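Local coordinates for protein papillomavirus transcription factor E2 (Human papillomavirus type 18, PDB 1QQH) that probably regulates viral transcription and, as in other papillomavirus E2 proteins, helps start viral DNA replication through its N-terminal activation domain, at residues A85-L93 / W120-D130. The protein carries 1 engineered substitution. Residues are numbered along the deposited sequence; the frame is centred on the assembly and turned at random.
Sequences ATCVSHRGL and WEVHFGNNVID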
# COMPACT_ATOMS: atom_id res chain seq x y z
N ALA A 85 11.22 -6.34 16.75
CA ALA A 85 12.32 -6.83 15.93
C ALA A 85 12.31 -8.34 15.77
O ALA A 85 11.65 -9.06 16.53
CB ALA A 85 13.65 -6.41 16.54
N THR A 86 13.04 -8.81 14.77
CA THR A 86 13.15 -10.24 14.57
C THR A 86 14.41 -10.63 15.32
O THR A 86 15.41 -9.93 15.26
CB THR A 86 13.32 -10.62 13.09
OG1 THR A 86 12.04 -10.68 12.46
CG2 THR A 86 14.02 -11.96 12.96
N CYS A 87 14.35 -11.73 16.05
CA CYS A 87 15.50 -12.20 16.79
C CYS A 87 16.08 -13.42 16.12
O CYS A 87 15.35 -14.34 15.73
CB CYS A 87 15.13 -12.52 18.23
SG CYS A 87 14.72 -11.05 19.18
N VAL A 88 17.40 -13.41 15.98
CA VAL A 88 18.14 -14.49 15.35
C VAL A 88 18.95 -15.27 16.38
O VAL A 88 19.96 -14.77 16.87
CB VAL A 88 19.11 -13.93 14.28
CG1 VAL A 88 19.84 -15.05 13.58
CG2 VAL A 88 18.34 -13.06 13.28
N SER A 89 18.51 -16.48 16.71
CA SER A 89 19.24 -17.31 17.66
C SER A 89 19.67 -18.59 16.95
O SER A 89 19.32 -18.80 15.79
CB SER A 89 18.36 -17.69 18.84
OG SER A 89 17.34 -18.59 18.43
N HIS A 90 20.40 -19.45 17.65
CA HIS A 90 20.85 -20.71 17.07
C HIS A 90 19.63 -21.61 16.87
O HIS A 90 19.63 -22.48 16.01
CB HIS A 90 21.86 -21.38 18.00
CG HIS A 90 22.43 -22.66 17.46
ND1 HIS A 90 21.88 -23.89 17.73
CD2 HIS A 90 23.48 -22.89 16.63
CE1 HIS A 90 22.57 -24.83 17.09
NE2 HIS A 90 23.54 -24.24 16.42
N ARG A 91 18.57 -21.37 17.65
CA ARG A 91 17.35 -22.16 17.52
C ARG A 91 16.50 -21.78 16.30
O ARG A 91 15.78 -22.62 15.76
CB ARG A 91 16.50 -22.03 18.79
CG ARG A 91 15.12 -22.64 18.63
CD ARG A 91 14.28 -22.61 19.90
NE ARG A 91 12.89 -22.92 19.59
CZ ARG A 91 11.90 -22.93 20.48
NH1 ARG A 91 12.15 -22.65 21.75
NH2 ARG A 91 10.66 -23.21 20.09
N GLY A 92 16.58 -20.53 15.87
CA GLY A 92 15.80 -20.10 14.73
C GLY A 92 15.48 -18.62 14.76
O GLY A 92 16.13 -17.86 15.49
N LEU A 93 14.48 -18.20 13.98
CA LEU A 93 14.09 -16.79 13.94
C LEU A 93 12.78 -16.61 14.68
O LEU A 93 11.84 -17.38 14.50
CB LEU A 93 13.91 -16.31 12.50
CG LEU A 93 15.08 -16.54 11.54
CD1 LEU A 93 14.73 -15.90 10.20
CD2 LEU A 93 16.36 -15.95 12.10
N TRP A 120 24.49 -27.39 13.09
CA TRP A 120 24.41 -26.25 12.18
C TRP A 120 25.00 -25.02 12.84
O TRP A 120 25.08 -24.93 14.06
CB TRP A 120 22.96 -26.00 11.76
CG TRP A 120 22.07 -25.46 12.83
CD1 TRP A 120 21.90 -24.14 13.16
CD2 TRP A 120 21.24 -26.21 13.71
NE1 TRP A 120 21.00 -24.04 14.19
CE2 TRP A 120 20.58 -25.29 14.55
CE3 TRP A 120 20.98 -27.58 13.88
CZ2 TRP A 120 19.69 -25.68 15.54
CZ3 TRP A 120 20.10 -27.98 14.86
CH2 TRP A 120 19.45 -27.03 15.69
N GLU A 121 25.44 -24.08 12.00
CA GLU A 121 26.05 -22.85 12.47
C GLU A 121 25.27 -21.67 11.90
O GLU A 121 24.98 -21.64 10.71
CB GLU A 121 27.50 -22.81 12.00
CG GLU A 121 28.46 -22.11 12.92
CD GLU A 121 29.90 -22.21 12.43
OE1 GLU A 121 30.22 -21.60 11.38
OE2 GLU A 121 30.70 -22.91 13.08
N VAL A 122 24.95 -20.70 12.74
CA VAL A 122 24.19 -19.53 12.29
C VAL A 122 25.05 -18.27 12.20
O VAL A 122 25.76 -17.91 13.14
CB VAL A 122 23.01 -19.22 13.25
CG1 VAL A 122 22.17 -18.10 12.68
CG2 VAL A 122 22.17 -20.47 13.45
N HIS A 123 24.98 -17.61 11.05
CA HIS A 123 25.73 -16.38 10.83
C HIS A 123 24.77 -15.24 10.50
O HIS A 123 23.89 -15.38 9.65
CB HIS A 123 26.72 -16.54 9.68
CG HIS A 123 27.85 -17.49 9.96
ND1 HIS A 123 28.98 -17.55 9.19
CD2 HIS A 123 28.00 -18.42 10.93
CE1 HIS A 123 29.79 -18.47 9.67
NE2 HIS A 123 29.22 -19.02 10.73
N PHE A 124 24.93 -14.12 11.18
CA PHE A 124 24.09 -12.97 10.93
C PHE A 124 25.02 -11.81 10.64
O PHE A 124 25.58 -11.20 11.55
CB PHE A 124 23.22 -12.64 12.15
CG PHE A 124 22.12 -11.66 11.86
CD1 PHE A 124 21.42 -11.06 12.91
CD2 PHE A 124 21.77 -11.33 10.55
CE1 PHE A 124 20.39 -10.15 12.65
CE2 PHE A 124 20.74 -10.43 10.29
CZ PHE A 124 20.05 -9.84 11.34
N GLY A 125 25.18 -11.50 9.35
CA GLY A 125 26.07 -10.43 8.97
C GLY A 125 27.49 -10.83 9.26
O GLY A 125 27.99 -11.83 8.73
N ASN A 126 28.15 -10.08 10.14
CA ASN A 126 29.54 -10.35 10.50
C ASN A 126 29.64 -11.04 11.86
O ASN A 126 30.72 -11.10 12.46
CB ASN A 126 30.32 -9.03 10.52
CG ASN A 126 31.82 -9.23 10.51
OD1 ASN A 126 32.59 -8.27 10.60
ND2 ASN A 126 32.25 -10.49 10.40
N ASN A 127 28.53 -11.59 12.34
CA ASN A 127 28.51 -12.24 13.64
C ASN A 127 28.05 -13.70 13.59
O ASN A 127 27.11 -14.04 12.88
CB ASN A 127 27.58 -11.48 14.59
CG ASN A 127 27.81 -9.98 14.55
OD1 ASN A 127 27.60 -9.33 13.53
ND2 ASN A 127 28.23 -9.42 15.68
N VAL A 128 28.71 -14.56 14.36
CA VAL A 128 28.32 -15.96 14.42
C VAL A 128 27.43 -16.08 15.64
O VAL A 128 27.87 -15.81 16.76
CB VAL A 128 29.53 -16.90 14.57
CG1 VAL A 128 29.06 -18.27 15.04
CG2 VAL A 128 30.24 -17.03 13.24
N ILE A 129 26.18 -16.48 15.43
CA ILE A 129 25.24 -16.60 16.53
C ILE A 129 25.10 -18.00 17.09
O ILE A 129 24.28 -18.79 16.64
CB ILE A 129 23.85 -16.09 16.11
CG1 ILE A 129 23.95 -14.62 15.69
CG2 ILE A 129 22.86 -16.26 17.25
CD1 ILE A 129 22.63 -13.97 15.44
N ASP A 130 25.92 -18.30 18.09
CA ASP A 130 25.88 -19.59 18.75
C ASP A 130 25.35 -19.32 20.15
O ASP A 130 24.24 -18.80 20.30
CB ASP A 130 27.28 -20.22 18.82
CG ASP A 130 28.34 -19.23 19.28
OD1 ASP A 130 28.14 -18.57 20.33
OD2 ASP A 130 29.39 -19.12 18.60
O HOH W 1 21.56 -18.82 20.18
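His90, in the turn joining strands 81-89 and 92-97, lies in an offset stack on Trp120 at the start of the 120-124 / 127-128 beta-hairpin; the strands joined by this turn and the hairpin belong to one antiparallel sheet of the E2 activation domain. His90 CB rests 3.8 Å from Ile129 O. With CG anti to the backbone N (chi1 -177°), the imidazole reaches across Trp120: CG and CD2 have NE1 of the indole as a neighbour, ND1 faces CZ2, and His90 CE1 comes down on Trp120 CE2, 3.3 Å away. At the tip, His90 NE2 donates to Trp120 O at 2.9 Å, from above the carbonyl plane. Trp120 answers with NE1, which gives its N-H to His90 O (2.8 Å), the acceptor lying in the indole plane. Two reciprocal hydrogen bonds, neither straight, help to hold both rings in rotation, their planes differing by 11°. Beyond the stack the contact turns apolar: Val88 sets CG2 over a face of the Phe124 ring as a CH-pi contact, 4.0 Å from its centroid, while its CG1 meets Val122 CG1 and Ile129 CD1. Val52 of strand 45-56 also packs on Val88 and Phe124, and Phe107 of helix 107-111 on Val122. Ile129 N hydrogen-bonds to Val122 O within the hairpin. A water accepts from His90 N at 2.9 Å and lies 2.7 Å from Asp130 O, to which it probably donates.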